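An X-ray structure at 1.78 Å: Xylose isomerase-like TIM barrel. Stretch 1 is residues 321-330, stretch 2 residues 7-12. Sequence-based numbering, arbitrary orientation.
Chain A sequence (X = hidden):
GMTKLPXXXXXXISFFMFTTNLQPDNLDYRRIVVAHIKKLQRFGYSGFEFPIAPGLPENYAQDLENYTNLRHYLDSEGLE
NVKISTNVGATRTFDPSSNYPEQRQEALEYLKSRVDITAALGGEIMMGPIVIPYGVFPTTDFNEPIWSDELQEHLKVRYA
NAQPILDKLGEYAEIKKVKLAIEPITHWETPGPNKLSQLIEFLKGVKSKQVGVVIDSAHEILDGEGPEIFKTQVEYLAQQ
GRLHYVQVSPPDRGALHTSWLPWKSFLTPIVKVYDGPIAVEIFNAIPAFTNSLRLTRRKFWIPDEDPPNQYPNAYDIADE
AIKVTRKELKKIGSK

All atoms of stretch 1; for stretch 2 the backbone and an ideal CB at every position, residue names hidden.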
ATOM      1  N   ALA A 321       8.529  23.167  26.882  1.00 19.65           N
ATOM      2  CA  ALA A 321       8.045  23.875  25.653  1.00 20.59           C
ATOM      3  C   ALA A 321       7.642  25.356  25.956  1.00 20.43           C
ATOM      4  O   ALA A 321       8.033  26.288  25.235  1.00 22.53           O
ATOM      5  CB  ALA A 321       6.868  23.084  25.028  1.00 18.13           C
ATOM      6  N   ILE A 322       6.862  25.555  27.025  1.00 20.38           N
ATOM      7  CA  ILE A 322       6.431  26.905  27.417  1.00 18.96           C
ATOM      8  C   ILE A 322       7.639  27.700  27.926  1.00 21.04           C
ATOM      9  O   ILE A 322       7.727  28.871  27.628  1.00 20.42           O
ATOM     10  CB  ILE A 322       5.230  26.922  28.410  1.00 21.75           C
ATOM     11  CG1 ILE A 322       4.718  28.354  28.659  1.00 19.83           C
ATOM     12  CG2 ILE A 322       5.567  26.191  29.738  1.00 21.15           C
ATOM     13  CD1 ILE A 322       3.226  28.410  29.113  1.00 17.88           C
ATOM     14  N   LYS A 323       8.554  27.052  28.675  1.00 22.61           N
ATOM     15  CA  LYS A 323       9.762  27.699  29.187  1.00 23.02           C
ATOM     16  C   LYS A 323      10.625  28.232  28.044  1.00 23.29           C
ATOM     17  O   LYS A 323      10.975  29.424  28.038  1.00 23.76           O
ATOM     18  CB  LYS A 323      10.534  26.779  30.143  1.00 25.84           C
ATOM     19  CG  LYS A 323       9.832  26.584  31.513  1.00 29.64           C
ATOM     20  CD  LYS A 323      10.508  25.471  32.333  1.00 28.82           C
ATOM     21  CE  LYS A 323       9.914  25.252  33.750  1.00 42.92           C
ATOM     22  NZ  LYS A 323      10.213  26.315  34.768  1.00 50.72           N
ATOM     23  N   VAL A 324      10.901  27.398  27.042  1.00 21.32           N
ATOM     24  CA  VAL A 324      11.687  27.852  25.872  1.00 22.37           C
ATOM     25  C   VAL A 324      10.977  28.959  25.088  1.00 21.87           C
ATOM     26  O   VAL A 324      11.611  29.936  24.723  1.00 26.96           O
ATOM     27  CB  VAL A 324      12.220  26.689  24.948  1.00 21.52           C
ATOM     28  CG1 VAL A 324      11.096  26.007  24.129  1.00 16.51           C
ATOM     29  CG2 VAL A 324      13.275  27.244  23.996  1.00 18.44           C
ATOM     30  N   THR A 325       9.671  28.806  24.835  1.00 20.64           N
ATOM     31  CA  THR A 325       8.872  29.803  24.090  1.00 21.56           C
ATOM     32  C   THR A 325       8.931  31.177  24.779  1.00 21.32           C
ATOM     33  O   THR A 325       9.148  32.198  24.120  1.00 19.78           O
ATOM     34  CB  THR A 325       7.395  29.343  23.909  1.00 19.04           C
ATOM     35  OG1 THR A 325       7.373  28.060  23.251  1.00 20.68           O
ATOM     36  CG2 THR A 325       6.561  30.372  23.125  1.00 17.28           C
ATOM     37  N   ARG A 326       8.747  31.192  26.098  1.00 18.91           N
ATOM     38  CA  ARG A 326       8.827  32.441  26.881  1.00 22.52           C
ATOM     39  C   ARG A 326      10.240  33.044  26.906  1.00 24.61           C
ATOM     40  O   ARG A 326      10.373  34.280  26.784  1.00 27.35           O
ATOM     41  CB  ARG A 326       8.300  32.253  28.322  1.00 19.90           C
ATOM     42  CG  ARG A 326       6.825  32.064  28.351  1.00 28.17           C
ATOM     43  CD  ARG A 326       6.182  32.555  29.617  1.00 44.19           C
ATOM     44  NE  ARG A 326       4.710  32.496  29.571  1.00 47.94           N
ATOM     45  CZ  ARG A 326       3.905  33.351  28.912  1.00 49.20           C
ATOM     46  NH1 ARG A 326       4.367  34.330  28.108  1.00 43.60           N
ATOM     47  NH2 ARG A 326       2.588  33.168  29.016  1.00 54.14           N
ATOM     48  N   LYS A 327      11.264  32.180  26.995  1.00 24.76           N
ATOM     49  CA  LYS A 327      12.658  32.593  26.983  1.00 25.83           C
ATOM     50  C   LYS A 327      12.970  33.306  25.681  1.00 24.32           C
ATOM     51  O   LYS A 327      13.565  34.378  25.667  1.00 26.86           O
ATOM     52  CB  LYS A 327      13.612  31.396  27.118  1.00 25.72           C
ATOM     53  CG  LYS A 327      15.016  31.810  27.573  1.00 34.79           C
ATOM     54  CD  LYS A 327      16.059  30.689  27.742  1.00 35.35           C
ATOM     55  CE  LYS A 327      16.913  30.449  26.479  1.00 47.90           C
ATOM     56  NZ  LYS A 327      16.165  29.806  25.358  1.00 50.38           N
ATOM     57  N   GLU A 328      12.529  32.709  24.589  1.00 24.07           N
ATOM     58  CA  GLU A 328      12.786  33.229  23.243  1.00 22.99           C
ATOM     59  C   GLU A 328      11.976  34.455  22.902  1.00 24.70           C
ATOM     60  O   GLU A 328      12.457  35.341  22.176  1.00 24.09           O
ATOM     61  CB  GLU A 328      12.579  32.105  22.226  1.00 22.05           C
ATOM     62  CG  GLU A 328      13.606  30.961  22.411  1.00 25.89           C
ATOM     63  CD  GLU A 328      15.044  31.362  22.122  1.00 28.78           C
ATOM     64  OE1 GLU A 328      15.289  32.290  21.308  1.00 26.88           O
ATOM     65  OE2 GLU A 328      15.929  30.712  22.715  1.00 29.46           O
ATOM     66  N   LEU A 329      10.740  34.478  23.377  1.00 24.18           N
ATOM     67  CA  LEU A 329       9.897  35.669  23.274  1.00 27.48           C
ATOM     68  C   LEU A 329      10.529  36.808  24.084  1.00 28.51           C
ATOM     69  O   LEU A 329      10.613  37.916  23.586  1.00 27.30           O
ATOM     70  CB  LEU A 329       8.461  35.431  23.725  1.00 24.43           C
ATOM     71  CG  LEU A 329       7.568  34.673  22.749  1.00 22.81           C
ATOM     72  CD1 LEU A 329       6.331  34.183  23.513  1.00 20.04           C
ATOM     73  CD2 LEU A 329       7.218  35.496  21.478  1.00 26.53           C
ATOM     74  N   LYS A 330      11.003  36.522  25.295  1.00 30.17           N
ATOM     75  CA  LYS A 330      11.687  37.539  26.122  1.00 32.07           C
ATOM     76  C   LYS A 330      12.902  38.149  25.412  1.00 33.07           C
ATOM     77  O   LYS A 330      13.104  39.351  25.517  1.00 32.86           O
ATOM     78  CB  LYS A 330      12.083  36.974  27.487  1.00 32.34           C
ATOM     79  CG  LYS A 330      12.595  38.003  28.476  1.00 35.38           C
ATOM     80  CD  LYS A 330      12.893  37.354  29.817  1.00 37.92           C
ATOM     81  CE  LYS A 330      13.534  38.345  30.791  1.00 42.89           C
ATOM     82  NZ  LYS A 330      12.599  39.449  31.096  1.00 51.18           N
ATOM     83  N   UNK A   7       2.550  43.776  27.555  1.00 63.90           N
ATOM     84  CA  UNK A   7       1.886  42.571  28.142  1.00 62.01           C
ATOM     85  C   UNK A   7       2.423  41.289  27.494  1.00 61.36           C
ATOM     86  O   UNK A   7       2.562  41.220  26.260  1.00 59.61           O
ATOM     87  CB  UNK A   7       0.369  42.645  27.958  1.00 62.01           C
ATOM     88  N   UNK A   8       2.716  40.286  28.334  1.00 60.60           N
ATOM     89  CA  UNK A   8       3.217  38.974  27.874  1.00 59.26           C
ATOM     90  C   UNK A   8       2.080  38.221  27.149  1.00 56.80           C
ATOM     91  O   UNK A   8       0.942  38.177  27.653  1.00 56.55           O
ATOM     92  CB  UNK A   8       3.744  38.150  29.050  1.00 59.26           C
ATOM     93  N   UNK A   9       2.392  37.633  25.989  1.00 51.97           N
ATOM     94  CA  UNK A   9       1.381  36.941  25.180  1.00 49.82           C
ATOM     95  C   UNK A   9       0.851  35.655  25.851  1.00 40.54           C
ATOM     96  O   UNK A   9       1.463  35.102  26.763  1.00 37.12           O
ATOM     97  CB  UNK A   9       1.971  36.597  23.811  1.00 49.82           C
ATOM     98  N   UNK A  10      -0.336  35.245  25.426  1.00 34.95           N
ATOM     99  CA  UNK A  10      -0.979  34.008  25.893  1.00 29.68           C
ATOM    100  C   UNK A  10      -0.334  32.855  25.129  1.00 25.54           C
ATOM    101  O   UNK A  10      -0.143  32.933  23.902  1.00 22.12           O
ATOM    102  CB  UNK A  10      -2.494  34.038  25.683  1.00 29.68           C
ATOM    103  N   UNK A  11      -0.015  31.804  25.859  1.00 22.37           N
ATOM    104  CA  UNK A  11       0.582  30.611  25.287  1.00 21.68           C
ATOM    105  C   UNK A  11      -0.416  29.488  25.452  1.00 21.26           C
ATOM    106  O   UNK A  11      -0.858  29.202  26.572  1.00 20.80           O
ATOM    107  CB  UNK A  11       1.922  30.272  25.944  1.00 21.68           C
ATOM    108  N   UNK A  12      -0.776  28.852  24.336  1.00 18.02           N
ATOM    109  CA  UNK A  12      -1.694  27.702  24.318  1.00 18.21           C
ATOM    110  C   UNK A  12      -0.884  26.441  24.047  1.00 16.10           C
ATOM    111  O   UNK A  12       0.282  26.529  23.697  1.00 17.97           O
ATOM    112  CB  UNK A  12      -2.791  27.879  23.266  1.00 18.21           C
TER

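Stretch 1 is a helix that turns Ile322, Thr325, Arg326 and Leu329 toward stretch 2 or reaches it with a side-chain end, so it offers an apolar patch with a guanidinium beside it.

At position 7 nothing of the helix lies within 5.5 Å of the ideal CB. The contact sets no requirement, and almost any residue would do. The deposited residue is Ala7, which makes no contact and is poorly ordered.

Position 8 is extended, and its CB points toward the helix, 4.0 Å from Arg326 NH1. A small or polar side chain would suit a place beside a charged group; an acidic one would be electrostatically reasonable, whereas a basic one would be less welcome. The residue is Thr8, in the p rotamer. Thr8 CB lies 3.9 Å from Arg326 NH1, a packing contact without a hydrogen bond, and the residue is poorly ordered.

At position 9 the CB points sideways, 5.0 Å from Leu329 CD1, so a modest side chain could touch that methyl. The backbone matters more: its carbonyl oxygen faces the guanidinium, and this acceptor is available with many residue types. Small residues such as alanine, serine or threonine are all plausible. It is Ser9. Ser9 O accepts two hydrogen bonds, from Arg326 NH2 at 3.2 Å and from Arg326 NH1 at 3.3 Å, and lies near the plane of the guanidinium, where the N-H bonds point. The p rotamer brings Ser9 OG to 3.7 Å from Leu329 CD1.

Position 10 directs its CB away from the helix, so a polar or charged side chain costs this contact nothing. Asp10 is found there, with no contact to stretch 1.

Position 11 is the centre of the contact. Its strand-like backbone, -114/124, favours a beta-branched residue, and its CB points toward the helix, 3.9 Å from Ile322 CD1 and 4.3 Å from Arg326 NH2. With the methyl of Thr325 also nearby, valine, isoleucine or leucine would suit; a longer aliphatic chain can reach further along the helix. Ile11 takes the place. Ile11 CB meets Ile322 CD1 at 3.9 Å, while Ile11 CD1 reaches both Thr325 CG2 and Leu329 CD1, each at 4.0 Å. Ile11 CG1 lies over one face of the guanidinium, 3.5 Å from Arg326 NH2, leaving the edge free for hydrogen bonding.

Position 12 continues the strand with its CB pointing away, so the helix does not select its side chain. Tyr12 makes no contact here.

Stretch 2 (7-12) ATSDIY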
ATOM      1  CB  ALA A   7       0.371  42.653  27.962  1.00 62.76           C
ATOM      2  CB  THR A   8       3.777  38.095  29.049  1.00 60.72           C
ATOM      3  OG1 THR A   8       2.718  37.740  29.958  1.00 64.07           O
ATOM      4  CG2 THR A   8       4.925  38.830  29.809  1.00 62.06           C
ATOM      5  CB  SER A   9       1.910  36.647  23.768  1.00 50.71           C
ATOM      6  OG  SER A   9       2.960  35.708  23.807  1.00 56.79           O
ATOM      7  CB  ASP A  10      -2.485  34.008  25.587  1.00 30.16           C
ATOM      8  CG  ASP A  10      -3.285  34.873  26.531  1.00 31.27           C
ATOM      9  OD1 ASP A  10      -2.767  35.290  27.572  1.00 35.60           O
ATOM     10  OD2 ASP A  10      -4.465  35.115  26.235  1.00 46.10           O
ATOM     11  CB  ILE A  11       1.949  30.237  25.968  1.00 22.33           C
ATOM     12  CG1 ILE A  11       2.911  31.423  25.992  1.00 24.55           C
ATOM     13  CG2 ILE A  11       2.615  29.016  25.278  1.00 19.14           C
ATOM     14  CD1 ILE A  11       3.176  31.996  24.640  1.00 23.99           C
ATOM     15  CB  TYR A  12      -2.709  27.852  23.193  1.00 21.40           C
ATOM     16  CG  TYR A  12      -3.777  28.925  23.328  1.00 17.23           C
ATOM     17  CD1 TYR A  12      -3.692  29.988  24.261  1.00 14.07           C
ATOM     18  CD2 TYR A  12      -4.833  28.967  22.397  1.00 18.15           C
ATOM     19  CE1 TYR A  12      -4.704  30.994  24.299  1.00 17.80           C
ATOM     20  CE2 TYR A  12      -5.811  29.954  22.448  1.00 17.07           C
ATOM     21  CZ  TYR A  12      -5.751  30.956  23.391  1.00 22.80           C
ATOM     22  OH  TYR A  12      -6.728  31.928  23.393  1.00 22.65           O
TER
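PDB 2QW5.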